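Local atomic coordinates of UDP-N-acetylglucosamine 2-epimerase (Methanocaldococcus jannaschii, PDB entry 4NES), a protein that probably catalyses the reversible epimerization at C-2 of UDP-N-acetylglucosamine, giving UDP-N-acetylmannosamine, the activated donor of ManNAc residues. Residues V167-D173 with G351-I357; V188-F192 with L272-L277; I225-I229 with L257-I263; A281-D287 with V300-R306. All blocks are in the same frame, centred on the assembly; numbering follows the deposited sequence.

This GT-B enzyme has two domains, and the four contacts sample both, near and far from the bound nucleotides. Contacts 2, 3 and 4 belong to the domain built on the six-stranded sheet; contact 1, centred about 23 Å from the centres of both contact 2 and contact 4, brings the C-terminal helix against the other domain. UDP meets contact 2 directly through Phe274, while the side chain of Asn169 in contact 1 stays about 9 Å from it. Contact 4 reaches the probable active site, the side chain of Asp287 being about 4 Å from that of His207. Contact 3, farther out, joins contact 4 where Ile225 CD1 meets Leu285 CD1 at 3.8 Å.

Contact 1 of 4, residues V167-D173 with G351-I357; sequences VGNTIVD and GKSGERI
Asp173 turns its carboxylate onto the first turn of helix 353-363 and offers one oxygen to each of two successive amides. Ser353 N reaches OD1 of Asp173 at 3.2 Å, and Gly354 N reaches OD2 of Asp173 at 2.8 Å with a nearly straight N-H...O angle of 169°. Both oxygens are met on the syn side, the donors somewhat out of the carboxylate plane, and the positive end of the helix would probably favour the charged form of the acid. A water extends the grip, donating to Asp173 OD2 over 2.7 Å while accepting from Glu355 N. With an alanine here the carboxylate is gone, and the amides of Ser353 and Gly354 would probably be left without their acceptors, the bridging water less firmly placed. In a GT-B fold the last helix returns to the N-terminal domain, and here helix 353-363 does so, with Glu355 on helix 10-23 and Ile357 against Phe144 of strand 142-145. Ser353, its OG swung beside its own backbone N (chi1 -59°), sends that hydroxyl to Val167 O at 2.6 Å, the donor tilted 31° from the carbonyl plane. Val167 then divides its two methyls: CG1 presses on Arg356 CG at 3.6 Å, whereas CG2 lies 3.9 Å from Ile357 CG1. Thr170 CG2 closes against Ile357 CD1, the two side chains crossing at about a right angle.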
# COMPACT_ATOMS: atom_id res chain seq x y z
N VAL A 167 11.07 -16.62 12.23
CA VAL A 167 11.05 -18.04 11.86
C VAL A 167 12.24 -18.49 11.03
O VAL A 167 12.35 -19.67 10.69
CB VAL A 167 9.75 -18.41 11.09
CG1 VAL A 167 8.50 -18.20 11.95
CG2 VAL A 167 9.65 -17.62 9.77
N GLY A 168 13.15 -17.56 10.72
CA GLY A 168 14.24 -17.82 9.79
C GLY A 168 13.77 -17.57 8.38
O GLY A 168 12.60 -17.25 8.15
N ASN A 169 14.68 -17.69 7.42
CA ASN A 169 14.33 -17.53 6.02
C ASN A 169 14.18 -18.89 5.36
O ASN A 169 15.07 -19.74 5.47
CB ASN A 169 15.37 -16.67 5.29
CG ASN A 169 14.85 -16.13 3.96
OD1 ASN A 169 14.35 -16.86 3.12
ND2 ASN A 169 14.94 -14.81 3.80
N THR A 170 13.05 -19.10 4.67
CA THR A 170 12.82 -20.36 3.95
C THR A 170 13.89 -20.69 2.89
O THR A 170 13.98 -21.83 2.43
CB THR A 170 11.44 -20.41 3.26
OG1 THR A 170 11.36 -19.35 2.30
CG2 THR A 170 10.30 -20.27 4.27
N ILE A 171 14.68 -19.70 2.48
CA ILE A 171 15.75 -19.98 1.54
C ILE A 171 16.77 -20.95 2.14
O ILE A 171 17.40 -21.73 1.40
CB ILE A 171 16.44 -18.70 1.03
CG1 ILE A 171 17.22 -18.98 -0.25
CG2 ILE A 171 17.32 -18.08 2.11
CD1 ILE A 171 16.34 -19.44 -1.38
N VAL A 172 16.92 -20.96 3.46
CA VAL A 172 17.78 -21.97 4.09
C VAL A 172 17.22 -23.36 3.85
O VAL A 172 17.95 -24.25 3.42
CB VAL A 172 17.97 -21.74 5.61
CG1 VAL A 172 18.92 -22.79 6.19
CG2 VAL A 172 18.52 -20.36 5.86
N ASP A 173 15.92 -23.55 4.11
CA ASP A 173 15.26 -24.83 3.82
C ASP A 173 15.51 -25.24 2.38
O ASP A 173 15.87 -26.38 2.10
CB ASP A 173 13.73 -24.74 3.93
CG ASP A 173 13.21 -24.13 5.23
OD1 ASP A 173 13.87 -23.28 5.86
OD2 ASP A 173 12.06 -24.46 5.58
N GLY A 351 16.74 -24.00 8.75
CA GLY A 351 16.20 -24.67 7.59
C GLY A 351 14.89 -25.40 7.77
O GLY A 351 14.53 -26.26 6.95
N LYS A 352 14.16 -25.06 8.82
CA LYS A 352 12.84 -25.62 9.06
C LYS A 352 11.80 -24.51 9.15
O LYS A 352 10.76 -24.65 9.79
CB LYS A 352 12.84 -26.49 10.32
CG LYS A 352 13.77 -27.70 10.21
CD LYS A 352 13.70 -28.57 11.45
CE LYS A 352 14.75 -29.68 11.40
NZ LYS A 352 14.41 -30.77 10.45
N SER A 353 12.07 -23.41 8.47
CA SER A 353 11.17 -22.26 8.48
C SER A 353 9.82 -22.56 7.84
O SER A 353 8.79 -22.08 8.31
CB SER A 353 11.83 -21.09 7.76
OG SER A 353 13.05 -20.77 8.40
N GLY A 354 9.82 -23.31 6.74
CA GLY A 354 8.58 -23.67 6.08
C GLY A 354 7.64 -24.42 7.00
O GLY A 354 6.46 -24.10 7.09
N GLU A 355 8.17 -25.41 7.71
CA GLU A 355 7.34 -26.18 8.63
C GLU A 355 6.83 -25.30 9.76
O GLU A 355 5.67 -25.44 10.17
CB GLU A 355 8.12 -27.39 9.16
CG GLU A 355 8.28 -28.52 8.13
CD GLU A 355 7.05 -29.40 7.99
OE1 GLU A 355 6.04 -29.15 8.67
OE2 GLU A 355 7.12 -30.37 7.20
N ARG A 356 7.66 -24.40 10.27
CA ARG A 356 7.25 -23.53 11.37
C ARG A 356 6.13 -22.58 10.94
O ARG A 356 5.16 -22.37 11.67
CB ARG A 356 8.43 -22.74 11.92
CG ARG A 356 8.06 -21.66 12.93
CD ARG A 356 8.12 -22.14 14.38
NE ARG A 356 8.14 -20.99 15.29
CZ ARG A 356 7.11 -20.55 15.99
NH1 ARG A 356 5.95 -21.16 15.90
NH2 ARG A 356 7.24 -19.48 16.77
N ILE A 357 6.26 -22.03 9.73
CA ILE A 357 5.24 -21.15 9.17
C ILE A 357 3.90 -21.86 9.05
O ILE A 357 2.87 -21.32 9.47
CB ILE A 357 5.69 -20.62 7.80
CG1 ILE A 357 6.78 -19.57 8.00
CG2 ILE A 357 4.51 -20.00 7.04
CD1 ILE A 357 7.51 -19.19 6.72
O HOH W 1 10.61 -26.61 6.46

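Contact 2 of 4, residues V188-F192 with L272-L277; sequences VRAFF and LEFLML. With UDP (uridine-5'-diphosphate), chain C.
Phe191 lays one face of its ring over the stem of Glu273, whose CG stands 3.8 Å from the ring centroid in a CH-pi contact displaced toward the rim. The Glu273 chain bends at chi2 (80°), and its carboxylate plane stands 88° from the ring, while Leu277 CD1 approaches the same ring at its edge. Val188 points toward the other helix and splits its methyls: its CG1 meets Met276 CG at 3.7 Å, and its CG2 packs on Leu272 CB. Met276, deposited as selenomethionine, folds back so that CE lies 4.0 Å above one face of the Arg189 guanidinium plane, near its rim. Phe192 CD1 completes the interface 4.0 Å from Leu277 CD2. These side chains fill the gap between two helices whose axes pass 9.4 Å apart at a crossing angle of -53°. Pointing away from this interface, Phe274 puts its ring against the uracil of UDP, with C5 of UDP 3.4 Å above the ring centre. A serine in its place would remove this flat support and is likely to leave the uracil with less to keep it from tilting. The helix pair rests on the parallel sheet, where Phe192 touches Tyr201 and Leu277 touches Leu203 of strand 201-205, and Leu272 abuts Asn178 and Ala182 of helix 170-183.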
# COMPACT_ATOMS: atom_id res chain seq x y z
N VAL A 188 22.54 -32.77 -13.67
CA VAL A 188 22.98 -31.49 -13.12
C VAL A 188 24.50 -31.37 -13.18
O VAL A 188 25.04 -30.34 -13.58
CB VAL A 188 22.47 -31.28 -11.68
CG1 VAL A 188 22.98 -29.97 -11.12
CG2 VAL A 188 20.95 -31.27 -11.68
N ARG A 189 25.19 -32.44 -12.79
CA ARG A 189 26.65 -32.45 -12.85
C ARG A 189 27.14 -32.27 -14.29
O ARG A 189 28.12 -31.56 -14.52
CB ARG A 189 27.16 -33.79 -12.30
CG ARG A 189 28.67 -33.96 -12.34
CD ARG A 189 29.28 -33.72 -10.96
NE ARG A 189 30.12 -32.53 -10.93
CZ ARG A 189 30.72 -32.06 -9.84
NH1 ARG A 189 30.57 -32.69 -8.68
NH2 ARG A 189 31.46 -30.97 -9.90
N ALA A 190 26.46 -32.89 -15.24
CA ALA A 190 26.82 -32.76 -16.65
C ALA A 190 26.65 -31.33 -17.15
O ALA A 190 27.51 -30.81 -17.88
CB ALA A 190 26.03 -33.75 -17.49
N PHE A 191 25.57 -30.67 -16.75
CA PHE A 191 25.38 -29.27 -17.09
C PHE A 191 26.54 -28.45 -16.54
O PHE A 191 27.15 -27.65 -17.27
CB PHE A 191 24.08 -28.72 -16.49
CG PHE A 191 24.11 -27.22 -16.29
CD1 PHE A 191 23.79 -26.37 -17.32
CD2 PHE A 191 24.47 -26.68 -15.06
CE1 PHE A 191 23.82 -24.99 -17.14
CE2 PHE A 191 24.53 -25.31 -14.88
CZ PHE A 191 24.20 -24.47 -15.92
N PHE A 192 26.83 -28.64 -15.26
CA PHE A 192 27.88 -27.87 -14.59
C PHE A 192 29.20 -28.03 -15.33
O PHE A 192 29.87 -27.04 -15.61
CB PHE A 192 28.04 -28.31 -13.14
CG PHE A 192 29.16 -27.62 -12.42
CD1 PHE A 192 28.96 -26.39 -11.82
CD2 PHE A 192 30.42 -28.20 -12.35
CE1 PHE A 192 30.00 -25.74 -11.17
CE2 PHE A 192 31.45 -27.56 -11.70
CZ PHE A 192 31.24 -26.33 -11.10
N LEU A 272 18.63 -26.21 -9.35
CA LEU A 272 19.65 -27.21 -9.05
C LEU A 272 20.97 -26.84 -9.73
O LEU A 272 22.05 -26.90 -9.12
CB LEU A 272 19.20 -28.60 -9.50
CG LEU A 272 17.91 -29.10 -8.86
CD1 LEU A 272 17.55 -30.46 -9.44
CD2 LEU A 272 18.06 -29.19 -7.35
N GLU A 273 20.87 -26.46 -10.99
CA GLU A 273 22.01 -26.02 -11.76
C GLU A 273 22.65 -24.78 -11.13
O GLU A 273 23.87 -24.69 -11.00
CB GLU A 273 21.58 -25.75 -13.20
CG GLU A 273 21.24 -27.02 -13.99
CD GLU A 273 19.85 -27.55 -13.71
OE1 GLU A 273 19.02 -26.83 -13.11
OE2 GLU A 273 19.58 -28.71 -14.10
N PHE A 274 21.82 -23.82 -10.73
CA PHE A 274 22.35 -22.58 -10.18
C PHE A 274 23.03 -22.79 -8.83
O PHE A 274 24.06 -22.18 -8.55
CB PHE A 274 21.29 -21.48 -10.11
CG PHE A 274 21.89 -20.12 -10.00
CD1 PHE A 274 22.53 -19.55 -11.09
CD2 PHE A 274 21.86 -19.42 -8.80
CE1 PHE A 274 23.12 -18.30 -10.99
CE2 PHE A 274 22.44 -18.16 -8.71
CZ PHE A 274 23.07 -17.61 -9.81
N LEU A 275 22.45 -23.65 -7.99
CA LEU A 275 23.08 -23.97 -6.71
C LEU A 275 24.48 -24.53 -6.91
O LEU A 275 25.40 -24.20 -6.17
CB LEU A 275 22.25 -24.99 -5.93
CG LEU A 275 20.99 -24.45 -5.26
CD1 LEU A 275 20.21 -25.64 -4.71
CD2 LEU A 275 21.35 -23.48 -4.13
N MSE A 276 24.65 -25.37 -7.93
CA MSE A 276 25.97 -25.88 -8.25
C MSE A 276 26.93 -24.78 -8.68
O MSE A 276 28.09 -24.76 -8.28
CB MSE A 276 25.87 -26.97 -9.31
CG MSE A 276 25.31 -28.28 -8.80
SE MSE A 276 26.39 -29.06 -7.38
CE MSE A 276 28.05 -29.30 -8.38
N LEU A 277 26.45 -23.85 -9.50
CA LEU A 277 27.29 -22.73 -9.88
C LEU A 277 27.67 -21.88 -8.67
O LEU A 277 28.81 -21.45 -8.55
CB LEU A 277 26.60 -21.87 -10.94
CG LEU A 277 26.46 -22.52 -12.32
CD1 LEU A 277 25.57 -21.65 -13.18
CD2 LEU A 277 27.83 -22.69 -12.98
N1 UDP C . 18.40 -18.47 -9.55
C2 UDP C . 18.26 -19.56 -10.33
N3 UDP C . 18.80 -19.59 -11.57
C4 UDP C . 19.50 -18.54 -12.07
C5 UDP C . 19.67 -17.39 -11.29
C6 UDP C . 19.09 -17.38 -10.02
O2 UDP C . 17.63 -20.54 -9.92
O4 UDP C . 20.03 -18.62 -13.35
C1' UDP C . 17.79 -18.36 -8.22
C2' UDP C . 18.66 -18.15 -7.09
O2' UDP C . 19.26 -19.36 -6.69
C3' UDP C . 17.76 -17.55 -6.09
C4' UDP C . 16.75 -16.86 -6.88
O4' UDP C . 16.99 -17.19 -8.23
O3' UDP C . 17.13 -18.48 -5.25
C5' UDP C . 16.83 -15.37 -6.79
O5' UDP C . 15.93 -14.74 -7.66
PA UDP C . 16.23 -13.34 -8.33
O1A UDP C . 15.67 -13.36 -9.74
O2A UDP C . 17.72 -13.08 -8.31
O3A UDP C . 15.42 -12.23 -7.54
PB UDP C . 15.60 -11.53 -6.15
O1B UDP C . 16.05 -12.55 -5.11
O2B UDP C . 16.57 -10.39 -6.30
O3B UDP C . 14.21 -11.02 -5.88

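Contact 3 of 4, residues I225-I229 with L257-I263; sequences IFEII and LKSNKKI
One face of the Phe226 ring receives Asn260 ND2, which sits 3.5 Å above the plane and over its centre. The amide stands steeply on the ring, the two planes being 76° apart, so that the nitrogen rather than the flat of the amide does the touching. At the ring edge, near its plane, lies Leu257 CD2, 4.1 Å from Phe226 CE1; Ile263 CD1 comes in obliquely. The same nitrogen has a polar partner as well: ND2 of Asn260 donates over 3.0 Å to a water, which passes a bond on to Phe226 O and so ties the loop to the helix backbone. The other end of the amide is held as well. With CG anti to its own backbone N (chi1 -165°), Asn260 sets OD1 to accept from Lys262 N at 3.0 Å, an Asx turn laid over the type I beta turn of 260-263. Ile229, coming from the opposite direction, works with two branches. Its CD1 reaches Ile263 CG1 at 3.6 Å and also touches Asn260 ND2, while its CG2 packs at 3.6 Å on Lys262 CB, the lysine chain then leading away. The contact joins helix 215-232 to the turn that leads into strand 263-266, an outermost strand of the six-stranded sheet, with Ile229 also on Ile236 and Leu257 on Phe238 of the adjacent strand 235-239, and with Ile228 facing helix 327-338.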
# COMPACT_ATOMS: atom_id res chain seq x y z
N ILE A 225 33.31 -4.91 -14.28
CA ILE A 225 33.54 -6.33 -14.55
C ILE A 225 34.72 -6.54 -15.50
O ILE A 225 35.56 -7.41 -15.26
CB ILE A 225 32.27 -7.02 -15.10
CG1 ILE A 225 31.13 -6.95 -14.07
CG2 ILE A 225 32.58 -8.46 -15.47
CD1 ILE A 225 31.42 -7.69 -12.77
N PHE A 226 34.80 -5.74 -16.56
CA PHE A 226 35.93 -5.80 -17.48
C PHE A 226 37.26 -5.62 -16.74
O PHE A 226 38.25 -6.28 -17.04
CB PHE A 226 35.80 -4.70 -18.53
CG PHE A 226 35.04 -5.10 -19.77
CD1 PHE A 226 33.74 -5.55 -19.69
CD2 PHE A 226 35.62 -4.97 -21.02
CE1 PHE A 226 33.04 -5.91 -20.83
CE2 PHE A 226 34.93 -5.33 -22.17
CZ PHE A 226 33.63 -5.79 -22.07
N GLU A 227 37.26 -4.72 -15.76
CA GLU A 227 38.47 -4.41 -15.00
C GLU A 227 38.88 -5.53 -14.04
O GLU A 227 40.07 -5.83 -13.91
CB GLU A 227 38.28 -3.10 -14.26
CG GLU A 227 39.53 -2.29 -14.10
CD GLU A 227 39.23 -0.86 -13.77
OE1 GLU A 227 38.81 -0.13 -14.68
OE2 GLU A 227 39.41 -0.47 -12.60
N ILE A 228 37.90 -6.12 -13.35
CA ILE A 228 38.13 -7.28 -12.50
C ILE A 228 38.85 -8.37 -13.26
O ILE A 228 39.81 -8.97 -12.78
CB ILE A 228 36.78 -7.91 -12.03
CG1 ILE A 228 36.19 -7.14 -10.86
CG2 ILE A 228 36.96 -9.38 -11.63
CD1 ILE A 228 34.94 -7.82 -10.33
N ILE A 229 38.36 -8.63 -14.47
CA ILE A 229 38.90 -9.66 -15.33
C ILE A 229 40.37 -9.41 -15.64
O ILE A 229 41.20 -10.32 -15.59
CB ILE A 229 38.09 -9.72 -16.64
CG1 ILE A 229 36.66 -10.18 -16.36
CG2 ILE A 229 38.79 -10.61 -17.65
CD1 ILE A 229 35.71 -9.95 -17.51
N LEU A 257 29.87 -7.43 -24.11
CA LEU A 257 30.02 -8.55 -23.19
C LEU A 257 30.33 -9.84 -23.95
O LEU A 257 31.27 -10.56 -23.61
CB LEU A 257 28.75 -8.76 -22.36
CG LEU A 257 28.38 -7.80 -21.23
CD1 LEU A 257 27.08 -8.25 -20.60
CD2 LEU A 257 29.47 -7.71 -20.18
N LYS A 258 29.53 -10.12 -24.97
CA LYS A 258 29.71 -11.34 -25.75
C LYS A 258 31.07 -11.36 -26.44
O LYS A 258 31.61 -12.43 -26.72
CB LYS A 258 28.58 -11.51 -26.77
CG LYS A 258 27.59 -12.60 -26.40
CD LYS A 258 28.23 -13.98 -26.44
CE LYS A 258 27.33 -15.04 -25.80
NZ LYS A 258 25.91 -14.90 -26.21
N SER A 259 31.63 -10.17 -26.68
CA SER A 259 32.95 -10.03 -27.27
C SER A 259 34.07 -10.33 -26.29
O SER A 259 35.20 -10.60 -26.69
CB SER A 259 33.14 -8.62 -27.83
OG SER A 259 32.84 -8.57 -29.22
N ASN A 260 33.76 -10.26 -25.00
CA ASN A 260 34.76 -10.53 -23.98
C ASN A 260 34.88 -12.04 -23.78
O ASN A 260 33.97 -12.68 -23.27
CB ASN A 260 34.38 -9.84 -22.67
CG ASN A 260 35.53 -9.78 -21.68
OD1 ASN A 260 36.32 -10.73 -21.57
ND2 ASN A 260 35.62 -8.68 -20.94
N LYS A 261 36.02 -12.60 -24.17
CA LYS A 261 36.19 -14.05 -24.17
C LYS A 261 36.36 -14.62 -22.76
O LYS A 261 36.36 -15.84 -22.58
CB LYS A 261 37.36 -14.44 -25.07
CG LYS A 261 37.28 -13.85 -26.47
CD LYS A 261 38.48 -14.25 -27.30
CE LYS A 261 38.47 -15.74 -27.62
NZ LYS A 261 37.46 -16.09 -28.65
N LYS A 262 36.50 -13.75 -21.76
CA LYS A 262 36.59 -14.20 -20.38
C LYS A 262 35.23 -14.19 -19.68
O LYS A 262 35.13 -14.57 -18.51
CB LYS A 262 37.59 -13.35 -19.59
CG LYS A 262 39.02 -13.48 -20.09
CD LYS A 262 39.58 -14.87 -19.84
CE LYS A 262 39.74 -15.15 -18.36
NZ LYS A 262 40.94 -15.99 -18.07
N ILE A 263 34.20 -13.75 -20.39
CA ILE A 263 32.84 -13.79 -19.84
C ILE A 263 32.03 -14.87 -20.55
O ILE A 263 31.88 -14.83 -21.77
CB ILE A 263 32.10 -12.45 -20.00
CG1 ILE A 263 32.89 -11.32 -19.33
CG2 ILE A 263 30.70 -12.57 -19.41
CD1 ILE A 263 32.23 -9.94 -19.45
O HOH W 2 38.13 -7.62 -19.57

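Contact 4 of 4, residues A281-D287 with V300-R306; sequences AELILTD and VPCITLR
Strands 283-286 and 302-304 run parallel as the two strands of a beta-alpha-beta crossover through helix 289-298, inside the six-stranded sheet of one of the two Rossmann-like domains of the GT-B fold. Its tight part is the central pairing. Ile284 N gives to Pro301 O at 2.9 Å, Ile284 O takes from Ile303 N at 2.8 Å, and the pattern continues with Thr286 N to Ile303 O and Leu305 N to Thr286 O. On one face Leu285 and Ile303 lie side by side, pointing the same way, with CD2 of Leu285 3.8 Å from CB of Ile303; Leu283 CD1 meets Ile303 CD1 at 3.6 Å. On the other, Thr286 CG2 touches Cys302 SG at 3.8 Å, leaving OG1 of the threonine to Thr205 and Ser288, and Val300 CG1 packs on Ile284 CD1. The looser, more open spot is Glu282, the one partly exposed residue, which directs its carboxylate away to a salt bridge with Lys234, while its backbone O approaches Pro301. At the far end the side chain of Asp287 binds the amides of His207, probably the active-site histidine, and Arg208, while the Asp287 CB methylene rests 3.7 Å from Arg306 CG.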
# COMPACT_ATOMS: atom_id res chain seq x y z
N ALA A 281 31.68 -21.45 -6.98
CA ALA A 281 32.24 -20.18 -7.40
C ALA A 281 33.33 -19.74 -6.42
O ALA A 281 33.21 -19.97 -5.22
CB ALA A 281 31.15 -19.13 -7.47
N GLU A 282 34.39 -19.12 -6.93
CA GLU A 282 35.41 -18.58 -6.02
C GLU A 282 34.84 -17.37 -5.30
O GLU A 282 35.14 -17.12 -4.13
CB GLU A 282 36.69 -18.21 -6.77
CG GLU A 282 37.80 -17.71 -5.84
CD GLU A 282 39.11 -17.46 -6.56
OE1 GLU A 282 39.09 -17.29 -7.80
OE2 GLU A 282 40.15 -17.44 -5.88
N LEU A 283 34.01 -16.61 -6.01
CA LEU A 283 33.25 -15.56 -5.36
C LEU A 283 32.02 -15.22 -6.20
O LEU A 283 31.94 -15.57 -7.38
CB LEU A 283 34.14 -14.35 -5.02
CG LEU A 283 34.32 -13.12 -5.89
CD1 LEU A 283 33.22 -12.17 -5.56
CD2 LEU A 283 35.68 -12.47 -5.61
N ILE A 284 31.01 -14.64 -5.55
CA ILE A 284 29.75 -14.32 -6.20
C ILE A 284 29.57 -12.79 -6.27
O ILE A 284 29.80 -12.09 -5.29
CB ILE A 284 28.58 -14.99 -5.45
CG1 ILE A 284 28.63 -16.51 -5.66
CG2 ILE A 284 27.25 -14.41 -5.91
CD1 ILE A 284 27.79 -17.31 -4.67
N LEU A 285 29.21 -12.29 -7.45
CA LEU A 285 28.95 -10.87 -7.65
C LEU A 285 27.50 -10.73 -8.04
O LEU A 285 27.05 -11.35 -8.99
CB LEU A 285 29.79 -10.34 -8.81
CG LEU A 285 31.28 -10.69 -8.81
CD1 LEU A 285 31.89 -10.44 -10.19
CD2 LEU A 285 31.96 -9.85 -7.78
N THR A 286 26.74 -9.92 -7.31
CA THR A 286 25.31 -9.91 -7.55
C THR A 286 24.62 -8.64 -7.09
O THR A 286 25.13 -7.89 -6.25
CB THR A 286 24.65 -11.12 -6.85
OG1 THR A 286 23.34 -11.36 -7.38
CG2 THR A 286 24.56 -10.90 -5.34
N ASP A 287 23.43 -8.41 -7.64
CA ASP A 287 22.50 -7.48 -7.01
C ASP A 287 21.17 -8.16 -6.63
O ASP A 287 20.19 -7.48 -6.32
CB ASP A 287 22.28 -6.20 -7.84
CG ASP A 287 21.53 -6.45 -9.14
OD1 ASP A 287 21.12 -7.59 -9.40
OD2 ASP A 287 21.33 -5.48 -9.90
N VAL A 300 30.29 -18.85 0.45
CA VAL A 300 31.02 -18.32 -0.69
C VAL A 300 30.97 -16.81 -0.57
O VAL A 300 29.90 -16.24 -0.45
CB VAL A 300 30.35 -18.77 -2.02
CG1 VAL A 300 31.08 -18.21 -3.22
CG2 VAL A 300 30.31 -20.30 -2.10
N PRO A 301 32.14 -16.15 -0.58
CA PRO A 301 32.14 -14.69 -0.41
C PRO A 301 31.30 -13.98 -1.48
O PRO A 301 31.29 -14.37 -2.65
CB PRO A 301 33.62 -14.31 -0.58
CG PRO A 301 34.36 -15.56 -0.29
CD PRO A 301 33.50 -16.68 -0.77
N CYS A 302 30.60 -12.93 -1.05
CA CYS A 302 29.69 -12.21 -1.92
C CYS A 302 30.08 -10.74 -2.02
O CYS A 302 30.52 -10.12 -1.04
CB CYS A 302 28.26 -12.34 -1.37
SG CYS A 302 26.98 -11.76 -2.51
N ILE A 303 29.95 -10.18 -3.22
CA ILE A 303 30.10 -8.75 -3.43
C ILE A 303 28.81 -8.25 -4.05
O ILE A 303 28.39 -8.73 -5.11
CB ILE A 303 31.30 -8.43 -4.34
CG1 ILE A 303 32.60 -8.77 -3.62
CG2 ILE A 303 31.27 -6.95 -4.75
CD1 ILE A 303 33.80 -8.79 -4.54
N THR A 304 28.17 -7.31 -3.37
CA THR A 304 26.85 -6.84 -3.78
C THR A 304 26.96 -5.50 -4.51
O THR A 304 27.48 -4.52 -3.96
CB THR A 304 25.87 -6.75 -2.59
OG1 THR A 304 25.70 -8.06 -2.03
CG2 THR A 304 24.51 -6.26 -3.05
N LEU A 305 26.49 -5.49 -5.75
CA LEU A 305 26.60 -4.32 -6.62
C LEU A 305 25.43 -3.36 -6.38
O LEU A 305 24.67 -3.03 -7.30
CB LEU A 305 26.65 -4.79 -8.08
CG LEU A 305 27.77 -5.81 -8.39
CD1 LEU A 305 27.46 -6.59 -9.66
CD2 LEU A 305 29.12 -5.12 -8.52
N ARG A 306 25.29 -2.93 -5.13
CA ARG A 306 24.22 -2.03 -4.70
C ARG A 306 24.78 -1.09 -3.64
O ARG A 306 25.83 -1.37 -3.05
CB ARG A 306 23.04 -2.82 -4.11
CG ARG A 306 22.32 -3.73 -5.09
CD ARG A 306 21.27 -4.61 -4.39
NE ARG A 306 20.35 -3.80 -3.60
CZ ARG A 306 19.50 -4.28 -2.69
NH1 ARG A 306 19.42 -5.59 -2.48
NH2 ARG A 306 18.72 -3.46 -2.01